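Local coordinates for cellulosomal scaffoldin adaptor protein B (Acetivibrio cellulolyticus, PDB 4UYP), which uses its dockerin domain to bind a cohesin of the anchoring scaffoldin ScaC, a type I interaction that helps attach the cellulosome to the bacterial cell surface, at the calcium ion site. Residues are numbered along the deposited sequence; one frame, centred on the assembly and turned at random.

The calcium ion site. Residues 6-14, 17. With CA (calcium ion), chain B.
At least seven oxygens surround the calcium ion in the first F-hand loop of the dockerin, a compact relative of the EF-hand loop, and the case illustrates how a short peptide turns its own side chains inward around a metal. Asp6 reaches in with CG anti to its backbone N (chi1 -178°) and binds tip-on, OD1 lying 2.3 Å from CA. Its carboxylate also closes the loop from within: OD1 accepts the Asn10 amide through its syn lone pair, while the Gly11 amide N meets Asp6 OD2 from above the carboxylate plane at 2.7 Å.

Asp8 and Asn10 share the crowded rotamer, with CG between the backbone N and the carbonyl carbon (chi1 66° and 74°), which folds each short chain back toward the ion. Each gives its OD1; that of Asn10 is 2.4 Å from CA and also receives the Ser12 amide from above the amide plane. The other carboxylate oxygen of Asp8, OD2, steadies the bound water, whose oxygen is 2.7 Å away and 2.4 Å from CA. Ser12 contributes its main-chain carbonyl O instead of its hydroxyl.

Asp17 binds bidentately through both carboxylate oxygens, OD2 at 2.4 Å from CA and OD1 at 2.6 Å. Backbone amides fix its rotation: Asp8 N points nearly along the C-O axis of OD1, whereas Arg14 N takes the anti lone pair of OD2 at 2.8 Å. Three carboxylates thus converge on one cation, whose charge probably offsets their mutual repulsion; Asn10 adds a neutral carbonyl oxygen. The calcium loop runs from Asp6 to Asp17, which already lies in the first turn of helix 15-26, so the metal joins loop to helix.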
ATOM      1  N   ASP A   6      18.704 -19.865  -2.771  1.00 13.52           N
ATOM      2  CA  ASP A   6      19.080 -19.810  -4.178  1.00 13.75           C
ATOM      3  C   ASP A   6      17.962 -19.285  -5.052  1.00 15.89           C
ATOM      4  O   ASP A   6      17.262 -19.982  -5.762  1.00 17.16           O
ATOM      5  CB  ASP A   6      19.440 -21.231  -4.682  1.00 14.72           C
ATOM      6  CG  ASP A   6      19.872 -21.178  -6.106  1.00 14.97           C
ATOM      7  OD1 ASP A   6      20.302 -20.161  -6.672  1.00 14.33           O
ATOM      8  OD2 ASP A   6      19.801 -22.243  -6.782  1.00 17.42           O
ATOM      9  N   VAL A   7      17.724 -17.965  -4.924  1.00 14.34           N
ATOM     10  CA  VAL A   7      16.477 -17.392  -5.416  0.50 13.83           C
ATOM     11  C   VAL A   7      16.457 -17.259  -6.966  1.00 14.67           C
ATOM     12  O   VAL A   7      15.385 -17.252  -7.532  1.00 15.41           O
ATOM     13  CB  VAL A   7      16.190 -16.024  -4.669  0.50 15.33           C
ATOM     14  CG1 VAL A   7      16.609 -16.052  -3.174  0.50 13.37           C
ATOM     15  CG2 VAL A   7      17.002 -14.959  -5.222  0.50 14.12           C
ATOM     16  N   ASP A   8      17.636 -17.242  -7.587  1.00 14.58           N
ATOM     17  CA  ASP A   8      17.760 -17.246  -9.057  1.00 15.06           C
ATOM     18  C   ASP A   8      17.852 -18.650  -9.632  1.00 17.07           C
ATOM     19  O   ASP A   8      17.886 -18.773 -10.859  1.00 18.92           O
ATOM     20  CB  ASP A   8      18.854 -16.310  -9.630  1.00 16.26           C
ATOM     21  CG  ASP A   8      20.294 -16.687  -9.266  1.00 15.51           C
ATOM     22  OD1 ASP A   8      20.480 -17.841  -8.683  1.00 16.10           O
ATOM     23  OD2 ASP A   8      21.202 -15.896  -9.595  1.00 16.58           O
ATOM     24  N   GLY A   9      17.873 -19.662  -8.767  1.00 16.80           N
ATOM     25  CA  GLY A   9      17.811 -21.090  -9.250  1.00 19.32           C
ATOM     26  C   GLY A   9      19.054 -21.520  -9.936  1.00 19.79           C
ATOM     27  O   GLY A   9      18.968 -22.462 -10.748  1.00 22.74           O
ATOM     28  N   ASN A  10      20.203 -20.951  -9.716  1.00 16.99           N
ATOM     29  CA  ASN A  10      21.371 -21.298 -10.484  1.00 18.32           C
ATOM     30  C   ASN A  10      22.180 -22.418  -9.762  1.00 17.17           C
ATOM     31  O   ASN A  10      23.294 -22.737 -10.268  1.00 22.29           O
ATOM     32  CB  ASN A  10      22.283 -20.078 -10.887  1.00 16.64           C
ATOM     33  CG  ASN A  10      23.097 -19.535  -9.694  1.00 15.41           C
ATOM     34  OD1 ASN A  10      22.748 -19.787  -8.536  1.00 16.39           O
ATOM     35  ND2 ASN A  10      24.109 -18.808  -9.972  1.00 18.61           N
ATOM     36  N   GLY A  11      21.692 -22.912  -8.620  1.00 18.44           N
ATOM     37  CA  GLY A  11      22.420 -24.001  -7.959  1.00 21.01           C
ATOM     38  C   GLY A  11      23.386 -23.576  -6.853  1.00 20.07           C
ATOM     39  O   GLY A  11      24.071 -24.447  -6.261  1.00 21.84           O
ATOM     40  N   SER A  12      23.505 -22.239  -6.577  1.00 18.20           N
ATOM     41  CA  SER A  12      24.453 -21.751  -5.664  0.50 17.19           C
ATOM     42  C   SER A  12      23.842 -20.566  -4.898  1.00 15.93           C
ATOM     43  O   SER A  12      23.168 -19.795  -5.570  1.00 15.98           O
ATOM     44  CB  SER A  12      25.569 -21.202  -6.512  0.50 19.54           C
ATOM     45  OG  SER A  12      26.668 -20.820  -5.777  0.50 21.14           O
ATOM     46  N   VAL A  13      24.126 -20.421  -3.604  1.00 15.38           N
ATOM     47  CA  VAL A  13      23.680 -19.234  -2.866  1.00 14.44           C
ATOM     48  C   VAL A  13      24.812 -18.228  -2.923  1.00 15.53           C
ATOM     49  O   VAL A  13      25.938 -18.442  -2.481  1.00 15.10           O
ATOM     50  CB  VAL A  13      23.376 -19.612  -1.419  1.00 15.34           C
ATOM     51  CG1 VAL A  13      22.771 -18.390  -0.722  1.00 16.24           C
ATOM     52  CG2 VAL A  13      22.328 -20.744  -1.413  1.00 17.31           C
ATOM     53  N   ARG A  14      24.490 -17.050  -3.497  1.00 14.35           N
ATOM     54  CA  ARG A  14      25.499 -16.055  -3.882  1.00 15.55           C
ATOM     55  C   ARG A  14      24.994 -14.685  -3.498  1.00 13.46           C
ATOM     56  O   ARG A  14      23.831 -14.483  -3.248  1.00 12.30           O
ATOM     57  CB  ARG A  14      25.721 -16.039  -5.392  1.00 15.69           C
ATOM     58  CG  ARG A  14      26.024 -17.408  -5.965  1.00 17.66           C
ATOM     59  CD  ARG A  14      27.360 -17.791  -5.362  1.00 19.39           C
ATOM     60  NE  ARG A  14      28.523 -17.279  -6.033  1.00 21.04           N
ATOM     61  CZ  ARG A  14      28.948 -17.595  -7.299  1.00 25.46           C
ATOM     62  NH1 ARG A  14      28.276 -18.500  -8.035  1.00 25.60           N
ATOM     63  NH2 ARG A  14      30.061 -17.006  -7.854  1.00 23.15           N
ATOM     64  N   ASP A  17      21.754 -13.365  -5.017  1.00 11.15           N
ATOM     65  CA  ASP A  17      20.471 -13.860  -4.509  1.00 11.36           C
ATOM     66  C   ASP A  17      19.882 -12.896  -3.477  1.00 11.62           C
ATOM     67  O   ASP A  17      18.686 -12.717  -3.466  1.00 11.99           O
ATOM     68  CB  ASP A  17      20.662 -15.301  -3.928  1.00 13.16           C
ATOM     69  CG  ASP A  17      20.975 -16.363  -5.013  1.00 14.93           C
ATOM     70  OD1 ASP A  17      20.198 -16.551  -5.981  1.00 14.26           O
ATOM     71  OD2 ASP A  17      22.013 -17.073  -4.864  1.00 13.64           O
TER
HETATM   72 CA    CA B 201      21.799 -18.378  -6.854  1.00 14.74          CA
HETATM   73  O   HOH W   1      23.128 -16.627  -7.835  1.00 13.15           O